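Local structure of 5-carboxyvanillate decarboxylase (Sphingomonas paucimobilis, 4L6D) at residues A[88-93]-A[116-121]; A[80-85]-A[142-147]. The protein probably removes the 5-carboxylate of 5-carboxyvanillate to give vanillate, as a manganese-binding carboxy-lyase of the amidohydrolase superfamily. All blocks are in the same frame, centred on the assembly; numbering follows the deposited sequence.

Interaction 1 (A[88-93]-A[116-121]); sequences TGTRLA and TFAPQD. With VNL (4-hydroxy-3-methoxybenzoate), chain K.
A118 presses its methyl group against the backbone of helix 86-106 at G89 and T90. Its CB lies 3.5 Å from G89 C and 3.6 Å from T90 N, methyl carbon on helix backbone. G89 is part of this fit: a side chain there would point at the loop, collide with Q120 NE2 and crowd the A118 methyl; that NE2 is hydrogen-bonded to F84 O and V81 O. One turn on, A93 reaches the loop with CB 3.8 Å from F117 CA; the F117 side chain leaves its backbone away from the helix, and its ring packs on I143, A125 and I129.

In this (beta/alpha)8 barrel, residues 116-121 connect strand 111-115 to helix 122-134, so the contact sets a strand-to-helix loop beside the N-terminal part of the preceding barrel helix.

The polar link between the segments is a single water. It donates to T90 OG1 at 2.8 Å and to A118 O at 3.0 Å, and T90 OG1 is also hydrogen-bonded to A86 O. The T90 hydroxyl stands beside its own backbone N (chi1 -59°), next to the A118 methyl and D121 CB. D121 ends the type I turn begun at A118 and N-caps helix 122-134, and its OD2 is hydrogen-bonded to S124 OG.

A vanillate molecule lies against the helix through carbon contacts. T90 CG2 is 3.6 Å from its ring atom CM1, and R91 CA is 3.5 Å from CO1. The aliphatic part of R91 runs on over the ring, while R94 NE is hydrogen-bonded to the ligand.

Interaction 2 (A[80-85]-A[142-147]); sequences GVQMFD and VINSHT
Q82 directs its side chain at the end of strand 140-144, extended beyond CG (chi2 157°), and its terminal amide is gripped at both ends. N144 N donates to Q82 OE1 at 2.9 Å, in the carbonyl plane on a lone pair; N144 ND2 donates to the same OE1 at 3.0 Å, tilted 22° from that plane. The two amide planes are nearly parallel, 14° apart, but offset. At the other end Q82 NE2 donates to N144 O at 2.9 Å, approaching from above that carbonyl's plane, and to T147 OG1 at 3.0 Å. The T147 side chain crosses that of Q82 at about a right angle, and its hydroxyl is also bonded to Y152 OH. I143 CD1 makes van der Waals contact with the amide, 3.6 Å from Q82 CD. An alanine in place of Q82 would probably leave N144 N and N144 O without these partners and open a gap beside I143 CD1. A side chain at G80, where phi is positive, would collide with N144 ND2. The N144 side chain touches the manganese ligand H174, which puts N144, backed by Q82, in the second shell of the metal site at the C-terminal end of the (beta/alpha)8 barrel strands, where amidohydrolases bind metal.

The centres of the two interactions are 8 Å apart, on the same side of the chain's centre. Along the sequence interaction 1 is nested within interaction 2: residues 80-85 lead into helix 86-106, strand 111-115 and residues 116-121 follow, and helix 122-134 precedes strand 140-144. Three consecutive barrel strands, 71-76, 111-115 and 140-144, thus have their C-terminal loops joined. The contacts also meet directly, through T116 OG1 with V142 O and P119 packed against T147. Interaction 2 lies on the manganese side, whereas interaction 1 reaches outward to a vanillate distinct from the one beside the metal, so together they connect the metal-site surroundings to the outer helical layer.

Interaction 1 (A[88-93]-A[116-121])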
ATOM      1  N   THR A  88      26.345 -15.596 -13.277  1.00 10.76           N
ATOM      2  CA  THR A  88      26.947 -14.342 -12.838  1.00 10.79           C
ATOM      3  C   THR A  88      26.450 -13.956 -11.452  1.00 10.50           C
ATOM      4  O   THR A  88      27.233 -13.567 -10.585  1.00  9.60           O
ATOM      5  CB  THR A  88      26.638 -13.209 -13.835  1.00 11.08           C
ATOM      6  OG1 THR A  88      27.172 -13.551 -15.123  1.00 13.16           O
ATOM      7  CG2 THR A  88      27.234 -11.889 -13.366  1.00 11.39           C
ATOM      8  N   GLY A  89      25.143 -14.065 -11.240  1.00  8.12           N
ATOM      9  CA  GLY A  89      24.566 -13.744  -9.947  1.00  7.86           C
ATOM     10  C   GLY A  89      25.115 -14.635  -8.847  1.00  8.73           C
ATOM     11  O   GLY A  89      25.417 -14.167  -7.753  1.00  7.58           O
ATOM     12  N   THR A  90      25.217 -15.925  -9.137  1.00  8.37           N
ATOM     13  CA  THR A  90      25.713 -16.894  -8.164  1.00  8.99           C
ATOM     14  C   THR A  90      27.159 -16.590  -7.763  1.00  8.09           C
ATOM     15  O   THR A  90      27.477 -16.517  -6.572  1.00  8.89           O
ATOM     16  CB  THR A  90      25.599 -18.321  -8.700  1.00 10.24           C
ATOM     17  OG1 THR A  90      24.223 -18.595  -8.994  1.00  8.17           O
ATOM     18  CG2 THR A  90      26.105 -19.330  -7.659  1.00 11.27           C
ATOM     19  N   ARG A  91      28.022 -16.370  -8.753  1.00  8.81           N
ATOM     20  CA  ARG A  91      29.406 -16.027  -8.471  1.00  8.95           C
ATOM     21  C   ARG A  91      29.525 -14.725  -7.684  1.00  9.18           C
ATOM     22  O   ARG A  91      30.277 -14.642  -6.710  1.00  9.35           O
ATOM     23  CB  ARG A  91      30.206 -15.923  -9.772  1.00 11.78           C
ATOM     24  CG  ARG A  91      31.686 -15.659  -9.558  1.00 13.49           C
ATOM     25  CD  ARG A  91      32.444 -15.671 -10.879  1.00 13.04           C
ATOM     26  NE  ARG A  91      31.799 -14.782 -11.840  1.00 21.41           N
ATOM     27  CZ  ARG A  91      32.038 -13.477 -11.919  1.00 25.44           C
ATOM     28  NH1 ARG A  91      32.935 -12.913 -11.116  1.00 22.39           N
ATOM     29  NH2 ARG A  91      31.387 -12.737 -12.808  1.00 25.90           N
ATOM     30  N   LEU A  92      28.782 -13.700  -8.092  1.00  8.08           N
ATOM     31  CA  LEU A  92      28.902 -12.415  -7.417  1.00  8.98           C
ATOM     32  C   LEU A  92      28.329 -12.433  -6.007  1.00  8.70           C
ATOM     33  O   LEU A  92      28.820 -11.731  -5.130  1.00  8.73           O
ATOM     34  CB  LEU A  92      28.283 -11.293  -8.248  1.00  7.92           C
ATOM     35  CG  LEU A  92      29.117 -10.946  -9.477  1.00 10.56           C
ATOM     36  CD1 LEU A  92      28.371  -9.915 -10.313  1.00 11.33           C
ATOM     37  CD2 LEU A  92      30.507 -10.437  -9.064  1.00  9.30           C
ATOM     38  N   ALA A  93      27.290 -13.230  -5.776  1.00  8.00           N
ATOM     39  CA  ALA A  93      26.754 -13.333  -4.426  1.00  6.96           C
ATOM     40  C   ALA A  93      27.799 -13.956  -3.517  1.00  7.06           C
ATOM     41  O   ALA A  93      28.005 -13.493  -2.395  1.00  6.88           O
ATOM     42  CB  ALA A  93      25.459 -14.149  -4.406  1.00  7.13           C
ATOM     43  N   THR A 116      23.692 -12.371   0.934  1.00  5.85           N
ATOM     44  CA  THR A 116      22.671 -12.388  -0.103  1.00  6.60           C
ATOM     45  C   THR A 116      22.862 -13.635  -0.952  1.00  6.09           C
ATOM     46  O   THR A 116      23.686 -14.491  -0.631  1.00  7.11           O
ATOM     47  CB  THR A 116      22.651 -11.053  -0.930  1.00  5.83           C
ATOM     48  OG1 THR A 116      21.414 -10.932  -1.657  1.00  6.92           O
ATOM     49  CG2 THR A 116      23.831 -10.956  -1.884  1.00  7.36           C
ATOM     50  N   PHE A 117      22.068 -13.764  -2.002  1.00  5.98           N
ATOM     51  CA  PHE A 117      22.126 -14.943  -2.850  1.00  6.45           C
ATOM     52  C   PHE A 117      21.450 -14.641  -4.170  1.00  7.66           C
ATOM     53  O   PHE A 117      20.804 -13.609  -4.320  1.00  7.74           O
ATOM     54  CB  PHE A 117      21.446 -16.140  -2.166  1.00  7.76           C
ATOM     55  CG  PHE A 117      20.083 -15.830  -1.602  1.00  5.75           C
ATOM     56  CD1 PHE A 117      19.953 -15.317  -0.308  1.00  6.91           C
ATOM     57  CD2 PHE A 117      18.938 -16.062  -2.346  1.00  6.68           C
ATOM     58  CE1 PHE A 117      18.708 -15.022   0.221  1.00  7.29           C
ATOM     59  CE2 PHE A 117      17.675 -15.774  -1.807  1.00  5.49           C
ATOM     60  CZ  PHE A 117      17.571 -15.254  -0.523  1.00  5.41           C
ATOM     61  N   ALA A 118      21.588 -15.561  -5.115  1.00  6.99           N
ATOM     62  CA  ALA A 118      20.995 -15.395  -6.433  1.00  7.60           C
ATOM     63  C   ALA A 118      19.843 -16.383  -6.629  1.00  8.22           C
ATOM     64  O   ALA A 118      20.080 -17.521  -7.033  1.00  7.86           O
ATOM     65  CB  ALA A 118      22.069 -15.599  -7.508  1.00  7.07           C
ATOM     66  N   PRO A 119      18.596 -15.949  -6.340  1.00  7.36           N
ATOM     67  CA  PRO A 119      17.437 -16.846  -6.440  1.00  9.21           C
ATOM     68  C   PRO A 119      17.159 -17.286  -7.876  1.00  8.82           C
ATOM     69  O   PRO A 119      16.304 -18.151  -8.057  1.00  8.52           O
ATOM     70  CB  PRO A 119      16.265 -15.981  -5.928  1.00 10.41           C
ATOM     71  CG  PRO A 119      16.863 -14.791  -5.290  1.00  9.39           C
ATOM     72  CD  PRO A 119      18.200 -14.585  -5.947  1.00  7.67           C
ATOM     73  N   GLN A 120      17.830 -16.679  -8.861  1.00  6.93           N
ATOM     74  CA  GLN A 120      17.798 -17.153 -10.251  1.00  8.39           C
ATOM     75  C   GLN A 120      18.117 -18.646 -10.342  1.00  9.52           C
ATOM     76  O   GLN A 120      17.686 -19.332 -11.277  1.00 10.46           O
ATOM     77  CB  GLN A 120      18.840 -16.414 -11.113  1.00 10.53           C
ATOM     78  CG  GLN A 120      18.705 -14.899 -11.239  1.00 13.78           C
ATOM     79  CD  GLN A 120      19.550 -14.161 -10.221  1.00  9.76           C
ATOM     80  OE1 GLN A 120      19.398 -14.360  -9.020  1.00  8.44           O
ATOM     81  NE2 GLN A 120      20.444 -13.294 -10.696  1.00  9.73           N
ATOM     82  N   ASP A 121      18.928 -19.126  -9.403  1.00  9.35           N
ATOM     83  CA  ASP A 121      19.332 -20.530  -9.339  1.00  8.09           C
ATOM     84  C   ASP A 121      19.072 -20.995  -7.914  1.00  8.09           C
ATOM     85  O   ASP A 121      19.947 -20.909  -7.068  1.00  9.71           O
ATOM     86  CB  ASP A 121      20.820 -20.661  -9.679  1.00 10.44           C
ATOM     87  CG  ASP A 121      21.331 -22.094  -9.623  1.00  9.70           C
ATOM     88  OD1 ASP A 121      20.637 -23.008  -9.126  1.00 11.90           O
ATOM     89  OD2 ASP A 121      22.471 -22.321 -10.076  1.00 12.31           O
TER
HETATM   90  C1  VNL K 403      31.409 -19.332  -8.617  1.00  9.80           C
HETATM   91  CO1 VNL K 403      30.018 -19.451  -8.443  1.00 10.31           C
HETATM   92  CO2 VNL K 403      32.012 -19.549  -9.878  1.00 12.63           C
HETATM   93  CM1 VNL K 403      29.188 -19.784  -9.529  1.00 11.52           C
HETATM   94  CM2 VNL K 403      31.206 -19.872 -10.970  1.00 14.01           C
HETATM   95  OM  VNL K 403      31.691 -20.087 -12.232  1.00 15.99           O
HETATM   96  CZ  VNL K 403      29.747 -19.984 -10.791  1.00 14.24           C
HETATM   97  CC  VNL K 403      32.277 -18.984  -7.441  1.00 11.60           C
HETATM   98  CV  VNL K 403      33.089 -19.869 -12.530  1.00 19.95           C
HETATM   99  O1  VNL K 403      31.828 -19.104  -6.276  1.00 11.55           O
HETATM  100  O2  VNL K 403      33.449 -18.587  -7.672  1.00 14.45           O
HETATM  101  O3  VNL K 403      29.001 -20.357 -11.886  1.00 17.12           O
HETATM  102  O   HOH W   1      22.537 -19.151  -6.833  1.00  8.43           O

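Interaction 2 (A[80-85]-A[142-147])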
ATOM      1  N   GLY A  80      20.971  -5.791  -5.555  1.00  5.55           N
ATOM      2  CA  GLY A  80      21.790  -6.942  -5.216  1.00  5.58           C
ATOM      3  C   GLY A  80      22.394  -7.572  -6.453  1.00  5.94           C
ATOM      4  O   GLY A  80      22.931  -6.859  -7.309  1.00  6.45           O
ATOM      5  N   VAL A  81      22.307  -8.898  -6.542  1.00  6.44           N
ATOM      6  CA  VAL A  81      22.812  -9.636  -7.695  1.00  7.01           C
ATOM      7  C   VAL A  81      21.685 -10.176  -8.560  1.00  8.12           C
ATOM      8  O   VAL A  81      21.912 -10.990  -9.456  1.00  7.18           O
ATOM      9  CB  VAL A  81      23.726 -10.826  -7.276  1.00  8.44           C
ATOM     10  CG1 VAL A  81      24.922 -10.325  -6.465  1.00  9.99           C
ATOM     11  CG2 VAL A  81      22.936 -11.880  -6.499  1.00  9.13           C
ATOM     12  N   GLN A  82      20.476  -9.698  -8.299  1.00  6.20           N
ATOM     13  CA  GLN A  82      19.283 -10.279  -8.905  1.00  6.25           C
ATOM     14  C   GLN A  82      19.026  -9.908 -10.357  1.00  7.86           C
ATOM     15  O   GLN A  82      18.222 -10.560 -11.017  1.00  8.68           O
ATOM     16  CB  GLN A  82      18.059  -9.959  -8.053  1.00  5.90           C
ATOM     17  CG  GLN A  82      18.068 -10.678  -6.716  1.00  6.09           C
ATOM     18  CD  GLN A  82      17.206  -9.968  -5.707  1.00  6.98           C
ATOM     19  OE1 GLN A  82      17.712  -9.299  -4.800  1.00  6.45           O
ATOM     20  NE2 GLN A  82      15.890 -10.101  -5.862  1.00  6.42           N
ATOM     21  N   MET A  83      19.700  -8.877 -10.865  1.00  6.68           N
ATOM     22  CA  MET A  83      19.501  -8.504 -12.268  1.00  7.01           C
ATOM     23  C   MET A  83      20.347  -9.308 -13.256  1.00  9.17           C
ATOM     24  O   MET A  83      20.090  -9.276 -14.457  1.00  9.32           O
ATOM     25  CB  MET A  83      19.758  -7.016 -12.495  1.00  8.21           C
ATOM     26  CG  MET A  83      18.865  -6.118 -11.667  1.00  8.19           C
ATOM     27  SD  MET A  83      18.961  -4.400 -12.170  1.00 10.13           S
ATOM     28  CE  MET A  83      17.983  -4.439 -13.674  1.00  8.48           C
ATOM     29  N   PHE A  84      21.356 -10.015 -12.753  1.00  7.49           N
ATOM     30  CA  PHE A  84      22.303 -10.729 -13.603  1.00  8.02           C
ATOM     31  C   PHE A  84      21.776 -12.098 -14.030  1.00  8.12           C
ATOM     32  O   PHE A  84      20.807 -12.608 -13.467  1.00  9.19           O
ATOM     33  CB  PHE A  84      23.639 -10.902 -12.864  1.00 11.64           C
ATOM     34  CG  PHE A  84      24.200  -9.620 -12.305  1.00 10.78           C
ATOM     35  CD1 PHE A  84      24.359  -8.508 -13.110  1.00 13.48           C
ATOM     36  CD2 PHE A  84      24.561  -9.527 -10.969  1.00  9.16           C
ATOM     37  CE1 PHE A  84      24.870  -7.329 -12.595  1.00 12.90           C
ATOM     38  CE2 PHE A  84      25.074  -8.346 -10.451  1.00 10.79           C
ATOM     39  CZ  PHE A  84      25.228  -7.245 -11.269  1.00  8.93           C
ATOM     40  N   ASP A  85      22.421 -12.711 -15.015  1.00 10.88           N
ATOM     41  CA  ASP A  85      22.088 -14.096 -15.330  1.00 11.36           C
ATOM     42  C   ASP A  85      22.454 -14.988 -14.144  1.00 12.25           C
ATOM     43  O   ASP A  85      23.147 -14.549 -13.219  1.00 12.15           O
ATOM     44  CB  ASP A  85      22.774 -14.567 -16.612  1.00 14.02           C
ATOM     45  CG  ASP A  85      24.285 -14.477 -16.540  1.00 22.34           C
ATOM     46  OD1 ASP A  85      24.888 -15.146 -15.679  1.00 18.39           O
ATOM     47  OD2 ASP A  85      24.877 -13.754 -17.368  1.00 35.07           O
ATOM     48  N   VAL A 142      19.651 -11.055   3.097  1.00  5.16           N
ATOM     49  CA  VAL A 142      18.906  -9.979   2.447  1.00  4.64           C
ATOM     50  C   VAL A 142      18.657 -10.352   0.994  1.00  4.57           C
ATOM     51  O   VAL A 142      19.508 -10.955   0.328  1.00  5.70           O
ATOM     52  CB  VAL A 142      19.644  -8.614   2.544  1.00  4.54           C
ATOM     53  CG1 VAL A 142      21.018  -8.671   1.880  1.00  7.04           C
ATOM     54  CG2 VAL A 142      18.808  -7.478   1.936  1.00  6.78           C
ATOM     55  N   ILE A 143      17.466 -10.019   0.525  1.00  5.52           N
ATOM     56  CA  ILE A 143      17.116 -10.161  -0.880  1.00  4.98           C
ATOM     57  C   ILE A 143      16.205  -8.977  -1.231  1.00  4.99           C
ATOM     58  O   ILE A 143      15.522  -8.437  -0.356  1.00  5.77           O
ATOM     59  CB  ILE A 143      16.451 -11.538  -1.167  1.00  4.98           C
ATOM     60  CG1 ILE A 143      16.631 -11.929  -2.641  1.00  6.45           C
ATOM     61  CG2 ILE A 143      14.982 -11.533  -0.760  1.00  6.92           C
ATOM     62  CD1 ILE A 143      18.103 -12.206  -3.032  1.00  6.50           C
ATOM     63  N   ASN A 144      16.202  -8.562  -2.494  1.00  4.99           N
ATOM     64  CA  ASN A 144      15.471  -7.361  -2.905  1.00  6.04           C
ATOM     65  C   ASN A 144      14.224  -7.673  -3.708  1.00  9.08           C
ATOM     66  O   ASN A 144      14.289  -7.850  -4.920  1.00  6.71           O
ATOM     67  CB  ASN A 144      16.398  -6.426  -3.680  1.00  5.47           C
ATOM     68  CG  ASN A 144      17.682  -6.188  -2.936  1.00  5.29           C
ATOM     69  OD1 ASN A 144      17.698  -5.460  -1.937  1.00  7.30           O
ATOM     70  ND2 ASN A 144      18.757  -6.853  -3.358  1.00  6.53           N
ATOM     71  N   SER A 145      13.093  -7.713  -3.010  1.00  6.80           N
ATOM     72  CA  SER A 145      11.809  -8.167  -3.532  1.00  5.86           C
ATOM     73  C   SER A 145      11.938  -9.190  -4.674  1.00  7.39           C
ATOM     74  O   SER A 145      12.624 -10.190  -4.497  1.00  8.26           O
ATOM     75  CB  SER A 145      10.897  -6.992  -3.867  1.00  6.99           C
ATOM     76  OG  SER A 145       9.552  -7.427  -3.866  1.00  7.44           O
ATOM     77  N   HIS A 146      11.338  -8.931  -5.832  1.00  6.28           N
ATOM     78  CA  HIS A 146      11.190  -9.952  -6.867  1.00  6.15           C
ATOM     79  C   HIS A 146      12.500 -10.430  -7.486  1.00  5.46           C
ATOM     80  O   HIS A 146      13.506  -9.733  -7.459  1.00  6.28           O
ATOM     81  CB  HIS A 146      10.250  -9.466  -7.981  1.00  6.80           C
ATOM     82  CG  HIS A 146      10.902  -8.578  -8.997  1.00  5.68           C
ATOM     83  ND1 HIS A 146      11.562  -9.071 -10.105  1.00  6.45           N
ATOM     84  CD2 HIS A 146      10.989  -7.228  -9.079  1.00  6.52           C
ATOM     85  CE1 HIS A 146      12.020  -8.063 -10.828  1.00  7.43           C
ATOM     86  NE2 HIS A 146      11.691  -6.934 -10.225  1.00  6.67           N
ATOM     87  N   THR A 147      12.468 -11.635  -8.040  1.00  6.27           N
ATOM     88  CA  THR A 147      13.525 -12.087  -8.936  1.00  6.00           C
ATOM     89  C   THR A 147      12.891 -12.600 -10.215  1.00  6.35           C
ATOM     90  O   THR A 147      11.943 -13.387 -10.174  1.00  7.54           O
ATOM     91  CB  THR A 147      14.396 -13.195  -8.308  1.00  6.03           C
ATOM     92  OG1 THR A 147      14.956 -12.713  -7.084  1.00  6.93           O
ATOM     93  CG2 THR A 147      15.537 -13.597  -9.261  1.00  9.03           C
TER